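Local structure of tripeptidase (Staphylococcus aureus subsp. aureus, 3RZA) at residues N28-L33 with L126-K131; E32-D37 with I106-I111; Y117-G122 with N369-I374. The protein probably hydrolyses tripeptides as a metallopeptidase of the M20/M25/M40 family, with zinc and calcium ions bound at a paired-metal site. One frame throughout, in Å; residues are numbered along the deposited sequence.

Contact 1: N28-L33 with L126-K131; sequences NTFLEL and LGADDK. With ZN (zinc ion), chain C; CA (calcium ion), chain D.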
# COMPACT_ATOMS: atom_id res chain seq x y z
N ASN A 28 -16.95 4.16 41.36
CA ASN A 28 -18.26 4.06 40.72
C ASN A 28 -18.47 5.10 39.62
O ASN A 28 -18.98 4.76 38.56
CB ASN A 28 -19.41 4.14 41.75
CG ASN A 28 -19.42 2.95 42.73
OD1 ASN A 28 -18.86 1.90 42.47
ND2 ASN A 28 -20.07 3.14 43.85
N THR A 29 -18.02 6.33 39.86
CA THR A 29 -18.07 7.41 38.84
C THR A 29 -17.23 7.08 37.62
O THR A 29 -17.69 7.24 36.49
CB THR A 29 -17.62 8.75 39.43
OG1 THR A 29 -18.53 9.10 40.48
CG2 THR A 29 -17.60 9.87 38.37
N PHE A 30 -16.03 6.55 37.84
CA PHE A 30 -15.17 6.11 36.74
C PHE A 30 -15.84 5.01 35.92
O PHE A 30 -15.85 5.07 34.70
CB PHE A 30 -13.83 5.60 37.28
CG PHE A 30 -12.92 5.07 36.24
CD1 PHE A 30 -12.39 5.92 35.29
CD2 PHE A 30 -12.62 3.71 36.15
CE1 PHE A 30 -11.59 5.47 34.31
CE2 PHE A 30 -11.77 3.23 35.13
CZ PHE A 30 -11.25 4.12 34.22
N LEU A 31 -16.41 4.00 36.61
CA LEU A 31 -17.06 2.87 35.93
C LEU A 31 -18.29 3.34 35.13
O LEU A 31 -18.48 2.92 33.98
CB LEU A 31 -17.43 1.75 36.93
CG LEU A 31 -16.25 1.04 37.64
CD1 LEU A 31 -16.73 0.18 38.80
CD2 LEU A 31 -15.40 0.21 36.69
N GLU A 32 -19.05 4.27 35.69
CA GLU A 32 -20.19 4.87 35.00
C GLU A 32 -19.78 5.52 33.67
O GLU A 32 -20.43 5.28 32.63
CB GLU A 32 -20.87 5.91 35.91
CG GLU A 32 -22.24 6.39 35.40
CD GLU A 32 -22.84 7.53 36.20
OE1 GLU A 32 -22.33 7.85 37.32
OE2 GLU A 32 -23.84 8.12 35.70
N LEU A 33 -18.71 6.32 33.71
CA LEU A 33 -18.27 7.08 32.54
C LEU A 33 -17.71 6.21 31.42
O LEU A 33 -18.02 6.49 30.25
CB LEU A 33 -17.25 8.16 32.92
CG LEU A 33 -17.73 9.32 33.78
CD1 LEU A 33 -16.52 10.17 34.13
CD2 LEU A 33 -18.79 10.17 33.08
N LEU A 126 -10.36 0.58 27.59
CA LEU A 126 -11.06 0.93 28.84
C LEU A 126 -11.62 2.35 28.75
O LEU A 126 -12.74 2.62 29.20
CB LEU A 126 -10.12 0.82 30.06
CG LEU A 126 -10.64 1.07 31.48
CD1 LEU A 126 -11.92 0.27 31.77
CD2 LEU A 126 -9.57 0.73 32.54
N GLY A 127 -10.86 3.26 28.17
CA GLY A 127 -11.16 4.67 28.26
C GLY A 127 -10.81 5.31 29.60
O GLY A 127 -11.35 6.37 29.93
N ALA A 128 -9.84 4.73 30.32
CA ALA A 128 -9.15 5.47 31.41
C ALA A 128 -8.56 6.77 30.89
O ALA A 128 -8.59 7.79 31.57
CB ALA A 128 -8.08 4.61 32.05
N ASP A 129 -7.99 6.68 29.70
CA ASP A 129 -7.69 7.83 28.90
C ASP A 129 -8.99 8.30 28.16
O ASP A 129 -9.37 7.71 27.13
CB ASP A 129 -6.61 7.46 27.91
CG ASP A 129 -6.20 8.62 27.06
OD1 ASP A 129 -6.49 9.78 27.37
OD2 ASP A 129 -5.54 8.36 26.04
N ASP A 130 -9.68 9.34 28.65
CA ASP A 130 -9.29 10.25 29.75
C ASP A 130 -10.37 10.38 30.82
O ASP A 130 -10.41 11.35 31.59
CB ASP A 130 -8.93 11.62 29.15
CG ASP A 130 -8.15 12.53 30.12
OD1 ASP A 130 -7.44 11.98 30.99
OD2 ASP A 130 -8.32 13.78 30.03
N LYS A 131 -11.20 9.34 30.96
CA LYS A 131 -12.31 9.36 31.89
C LYS A 131 -11.86 9.23 33.38
O LYS A 131 -12.62 9.57 34.26
CB LYS A 131 -13.37 8.32 31.48
CG LYS A 131 -13.97 8.63 30.09
CD LYS A 131 -14.82 7.54 29.50
CE LYS A 131 -15.69 8.11 28.39
NZ LYS A 131 -16.45 7.09 27.59
ZN ZN C . -6.00 11.64 26.64
CA CA D . -5.40 9.15 24.12
O HOH W 1 -4.57 11.34 25.15
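L33 and K131 bring the two backbones nearest, 6.4 Å from CA to CA, where the C-terminal half of helix 23-34 meets the start of helix 128-147, whose N-cap is G127. Segment 126-131 carries the metal-bridging aspartate of the M20 paired-metal site: D129 binds both ions, and the peptide bond from D129 to D130 is cis, as in relatives. F30 presents its ring edge: with CG anti to the backbone N (chi1 177°), the ring reaches the other segment and is met near its plane by CA of A128, 3.8 Å from CZ, by O of K131 beside CD1, and by CD2 of L126 at CZ. L33 lies alongside the base of K131, CB to CB 4.1 Å, and beyond CG the extended lysine runs past the L33 carbonyl. NZ of K131 donates to O of L33 over 3.1 Å, from a position tilted 35° out of the carbonyl plane. I36 O and S38 OG also bind this NZ, so a buried ammonium is gripped by three oxygens, two of them main-chain carbonyls, L33 in the last turn of helix 23-34 and I36 just beyond it. D129 turns away from this packing. Its OD1 sits 2.1 Å from zinc beside H98 and D186, its OD2 2.1 Å from calcium beside E163 and H366. Water 1 lies 2.1 Å from zinc and 2.6 Å from calcium.

Contact 2: E32-D37 with I106-I111; sequences ELVQID and INVKPI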
# COMPACT_ATOMS: atom_id res chain seq x y z
N GLU A 32 -19.05 4.27 35.69
CA GLU A 32 -20.19 4.87 35.00
C GLU A 32 -19.78 5.52 33.67
O GLU A 32 -20.43 5.28 32.63
CB GLU A 32 -20.87 5.91 35.91
CG GLU A 32 -22.24 6.39 35.40
CD GLU A 32 -22.84 7.53 36.20
OE1 GLU A 32 -22.33 7.85 37.32
OE2 GLU A 32 -23.84 8.12 35.70
N LEU A 33 -18.71 6.32 33.71
CA LEU A 33 -18.27 7.08 32.54
C LEU A 33 -17.71 6.21 31.42
O LEU A 33 -18.02 6.49 30.25
CB LEU A 33 -17.25 8.16 32.92
CG LEU A 33 -17.73 9.32 33.78
CD1 LEU A 33 -16.52 10.17 34.13
CD2 LEU A 33 -18.79 10.17 33.08
N VAL A 34 -16.91 5.19 31.75
CA VAL A 34 -16.33 4.29 30.70
C VAL A 34 -17.42 3.52 29.91
O VAL A 34 -17.30 3.35 28.70
CB VAL A 34 -15.25 3.31 31.25
CG1 VAL A 34 -14.07 4.08 31.89
CG2 VAL A 34 -15.86 2.30 32.22
N GLN A 35 -18.52 3.19 30.59
CA GLN A 35 -19.65 2.51 29.97
C GLN A 35 -20.57 3.39 29.10
O GLN A 35 -21.56 2.88 28.59
CB GLN A 35 -20.45 1.78 31.06
CG GLN A 35 -19.65 0.66 31.75
CD GLN A 35 -20.41 0.01 32.88
OE1 GLN A 35 -21.21 -0.88 32.66
NE2 GLN A 35 -20.19 0.49 34.10
N ILE A 36 -20.29 4.69 28.98
CA ILE A 36 -20.99 5.56 28.02
C ILE A 36 -20.05 5.73 26.83
O ILE A 36 -19.00 6.36 26.97
CB ILE A 36 -21.30 6.95 28.62
CG1 ILE A 36 -22.24 6.85 29.82
CG2 ILE A 36 -21.94 7.82 27.56
CD1 ILE A 36 -22.08 7.99 30.81
N ASP A 37 -20.44 5.16 25.68
CA ASP A 37 -19.63 5.21 24.46
C ASP A 37 -19.37 6.68 24.11
O ASP A 37 -20.31 7.48 24.10
CB ASP A 37 -20.37 4.58 23.27
CG ASP A 37 -20.66 3.09 23.44
OD1 ASP A 37 -20.21 2.48 24.42
OD2 ASP A 37 -21.39 2.54 22.59
N ILE A 106 -16.86 0.92 21.86
CA ILE A 106 -18.29 0.71 21.90
C ILE A 106 -18.54 -0.47 22.82
O ILE A 106 -17.89 -1.53 22.66
CB ILE A 106 -18.90 0.46 20.48
CG1 ILE A 106 -18.88 1.77 19.65
CG2 ILE A 106 -20.37 -0.10 20.59
CD1 ILE A 106 -18.76 1.56 18.10
N ASN A 107 -19.42 -0.28 23.81
CA ASN A 107 -19.86 -1.34 24.71
C ASN A 107 -18.70 -1.82 25.61
O ASN A 107 -18.40 -3.02 25.69
CB ASN A 107 -20.51 -2.47 23.88
CG ASN A 107 -21.66 -3.13 24.58
OD1 ASN A 107 -21.65 -3.34 25.81
ND2 ASN A 107 -22.68 -3.49 23.79
N VAL A 108 -18.03 -0.85 26.25
CA VAL A 108 -16.93 -1.15 27.16
C VAL A 108 -17.51 -1.86 28.40
O VAL A 108 -18.49 -1.39 28.98
CB VAL A 108 -16.17 0.13 27.61
CG1 VAL A 108 -15.09 -0.20 28.69
CG2 VAL A 108 -15.54 0.84 26.42
N LYS A 109 -16.89 -2.97 28.78
CA LYS A 109 -17.33 -3.79 29.91
C LYS A 109 -16.18 -3.87 30.92
O LYS A 109 -15.39 -4.81 30.88
CB LYS A 109 -17.71 -5.19 29.41
CG LYS A 109 -18.98 -5.23 28.54
CD LYS A 109 -19.39 -6.69 28.25
CE LYS A 109 -20.25 -6.84 26.98
NZ LYS A 109 -20.60 -8.29 26.71
N PRO A 110 -16.07 -2.86 31.82
CA PRO A 110 -14.91 -2.82 32.72
C PRO A 110 -14.95 -3.90 33.81
O PRO A 110 -16.03 -4.25 34.27
CB PRO A 110 -15.00 -1.43 33.35
CG PRO A 110 -16.45 -1.18 33.42
CD PRO A 110 -17.02 -1.77 32.14
N ILE A 111 -13.79 -4.41 34.19
CA ILE A 111 -13.65 -5.43 35.25
C ILE A 111 -12.67 -4.93 36.31
O ILE A 111 -11.56 -4.52 35.98
CB ILE A 111 -13.12 -6.77 34.69
CG1 ILE A 111 -13.89 -7.15 33.39
CG2 ILE A 111 -13.22 -7.88 35.77
CD1 ILE A 111 -13.69 -8.60 32.89
O HOH W 2 -18.83 2.02 26.49
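The carboxylate of D37 meets the loop at I106-N107 with both oxygens. N107 N donates to OD1 over 2.9 Å, nearly straight at 169°, arriving on the syn side but 35° out of the carboxylate plane; OD2 rests against CG2 of I106 at 3.5 Å. Farther along, the P110 ring takes two neighbours: its CG packs on CG2 of V34 at 3.7 Å, and its CD lies 3.6 Å from CG of Q35, whose chain crosses the proline at about a right angle. The amide of Q35 turns back to its own helix, NE2 bonding to L31 O. V108 points its CB at the V34 carbonyl, CB to O 3.6 Å. Water 2 fills the join, accepting from V108 N at 3.0 Å and lying close to V34 O and D37 OD1, although its separation from OD1 looks doubtfully short. The contact thus ties the C-terminal end of helix 23-34 and the residues after it to the loop between strands 93-98 and 111-112. Its grip is divided: apolar packing centred on the buried V34 and V108 and extended by P110, and, toward the exposed I106 and N107, a carboxylate acceptor, OD1, that probably helps fix the loop backbone at N107.

Contact 3: Y117-G122 with N369-I374; sequences YIYSDG and NERMPI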
# COMPACT_ATOMS: atom_id res chain seq x y z
N TYR A 117 -6.17 -3.40 39.71
CA TYR A 117 -6.32 -2.77 38.40
C TYR A 117 -7.77 -2.92 37.87
O TYR A 117 -8.42 -3.94 38.14
CB TYR A 117 -5.35 -3.42 37.42
CG TYR A 117 -3.92 -3.07 37.69
CD1 TYR A 117 -3.35 -1.92 37.13
CD2 TYR A 117 -3.11 -3.88 38.49
CE1 TYR A 117 -2.02 -1.59 37.37
CE2 TYR A 117 -1.79 -3.56 38.74
CZ TYR A 117 -1.25 -2.41 38.18
OH TYR A 117 0.06 -2.09 38.41
N ILE A 118 -8.23 -1.90 37.14
CA ILE A 118 -9.45 -1.95 36.34
C ILE A 118 -9.04 -2.23 34.90
O ILE A 118 -8.16 -1.56 34.38
CB ILE A 118 -10.26 -0.61 36.40
CG1 ILE A 118 -10.50 -0.15 37.85
CG2 ILE A 118 -11.64 -0.77 35.66
CD1 ILE A 118 -10.22 1.35 38.08
N TYR A 119 -9.64 -3.25 34.30
CA TYR A 119 -9.41 -3.62 32.89
C TYR A 119 -10.70 -3.50 32.11
O TYR A 119 -11.79 -3.48 32.68
CB TYR A 119 -8.93 -5.09 32.79
CG TYR A 119 -7.67 -5.41 33.56
CD1 TYR A 119 -7.73 -5.78 34.91
CD2 TYR A 119 -6.42 -5.36 32.95
CE1 TYR A 119 -6.58 -6.09 35.62
CE2 TYR A 119 -5.25 -5.66 33.65
CZ TYR A 119 -5.34 -6.01 34.99
OH TYR A 119 -4.19 -6.31 35.67
N SER A 120 -10.57 -3.53 30.78
CA SER A 120 -11.69 -3.87 29.88
C SER A 120 -11.89 -5.40 29.88
O SER A 120 -11.15 -6.13 30.55
CB SER A 120 -11.39 -3.37 28.45
OG SER A 120 -10.42 -4.18 27.81
N ASP A 121 -12.85 -5.89 29.11
CA ASP A 121 -12.94 -7.34 28.85
C ASP A 121 -11.97 -7.83 27.73
O ASP A 121 -12.04 -8.97 27.36
CB ASP A 121 -14.41 -7.82 28.64
CG ASP A 121 -15.01 -7.39 27.29
OD1 ASP A 121 -14.36 -6.71 26.47
OD2 ASP A 121 -16.17 -7.75 27.06
N GLY A 122 -11.12 -6.95 27.18
CA GLY A 122 -10.20 -7.32 26.11
C GLY A 122 -10.70 -7.15 24.68
O GLY A 122 -9.91 -7.29 23.76
N ASN A 369 -5.73 -3.84 25.93
CA ASN A 369 -5.16 -4.14 27.26
C ASN A 369 -5.05 -2.93 28.19
O ASN A 369 -4.40 -3.01 29.22
CB ASN A 369 -3.76 -4.76 27.11
CG ASN A 369 -3.77 -6.02 26.29
OD1 ASN A 369 -4.53 -6.94 26.58
ND2 ASN A 369 -2.95 -6.07 25.27
N GLU A 370 -5.70 -1.81 27.84
CA GLU A 370 -5.64 -0.61 28.68
C GLU A 370 -6.12 -0.93 30.06
O GLU A 370 -7.09 -1.66 30.22
CB GLU A 370 -6.50 0.53 28.12
CG GLU A 370 -6.47 1.84 28.96
CD GLU A 370 -7.32 2.94 28.37
OE1 GLU A 370 -8.01 2.69 27.36
OE2 GLU A 370 -7.33 4.05 28.94
N ARG A 371 -5.43 -0.38 31.06
CA ARG A 371 -5.85 -0.57 32.44
C ARG A 371 -5.59 0.64 33.29
O ARG A 371 -4.75 1.48 32.94
CB ARG A 371 -5.14 -1.80 33.05
CG ARG A 371 -3.62 -1.65 33.19
CD ARG A 371 -2.97 -2.92 33.72
NE ARG A 371 -1.59 -2.64 34.13
CZ ARG A 371 -0.77 -3.47 34.79
NH1 ARG A 371 -1.14 -4.71 35.12
NH2 ARG A 371 0.45 -3.04 35.12
N MSE A 372 -6.30 0.71 34.42
CA MSE A 372 -6.18 1.83 35.37
C MSE A 372 -5.89 1.26 36.75
O MSE A 372 -6.71 0.49 37.26
CB MSE A 372 -7.47 2.65 35.39
CG MSE A 372 -7.39 3.93 36.19
SE MSE A 372 -6.10 5.20 35.55
CE MSE A 372 -5.95 6.32 37.10
N PRO A 373 -4.74 1.64 37.37
CA PRO A 373 -4.57 1.25 38.77
C PRO A 373 -5.52 2.03 39.68
O PRO A 373 -5.63 3.25 39.54
CB PRO A 373 -3.11 1.61 39.07
CG PRO A 373 -2.53 2.14 37.76
CD PRO A 373 -3.63 2.50 36.91
N ILE A 374 -6.21 1.32 40.57
CA ILE A 374 -7.14 1.95 41.53
C ILE A 374 -6.37 2.91 42.45
O ILE A 374 -6.84 4.01 42.71
CB ILE A 374 -7.93 0.88 42.39
CG1 ILE A 374 -8.89 0.04 41.52
CG2 ILE A 374 -8.75 1.53 43.52
CD1 ILE A 374 -9.26 -1.36 42.17
O HOH W 3 -7.90 -3.96 29.33
O HOH W 4 -6.87 -7.34 24.69
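Y117 and R371 make the closest side-chain match, a cation-pi stack on an antiparallel beta ladder that joins strands 117-119 and 371-373, which run at 161° to each other. The guanidinium lies flat over one face of the ring, planes 12° apart and CZ 3.7 Å from the ring centroid, displaced toward the rim. R371 gets there with CG between its backbone N and carbonyl carbon (chi1 66°) and an extended chain to NE. Y119 runs beside the same arginine, its CE2 3.6 Å from CD; the bond from R371 NH1 to its OH is long and weak, and the firmer partner of that OH is D115. On the opposite face of the ladder, CD1 of I118 touches CG1 of I374 at 3.9 Å and CB of selenomethionine M372. I118 and M372 are the hydrogen-bonded pair: I118 N reaches M372 O over 2.8 Å, and M372 N returns to I118 O over 2.9 Å. Farther out, E363 makes a salt bridge with R371 NE, steadying the arginine from outside the ladder. E370 lends its carboxylate to the backbone N of G127 and D129, a second-shell support for the metal-binding aspartate. Where the strands part, S120 OG accepts from G122 N at 2.9 Å in an ST turn and is also hydrogen-bonded to T124 O, and water 3 joins S120 N to E370 O, 2.6 Å from the latter.

In the fold
All three contacts gather on one side of the chain's centre; contact 1 includes D129 of the metal site, while in contact 2 the V34 side chain is about 12 Å from zinc. Contacts 1 and 2 share E32 and L33, with centres 7 Å apart, and join where K131 NZ lies 2.7 Å from I36 O and L31 CD2 3.7 Å from P110 CG. Contact 3, centred about 10 Å from contact 1, meets it at E370 OE2, 2.8 Å from D129 N. Contacts 2 and 3 are 11 Å apart between centres and are stitched by I111 N to Y119 O at 2.7 Å, within the three-stranded sheet 111-112, 117-119, 371-373. I118 of that sheet also packs on F30 and L31 of helix 23-34.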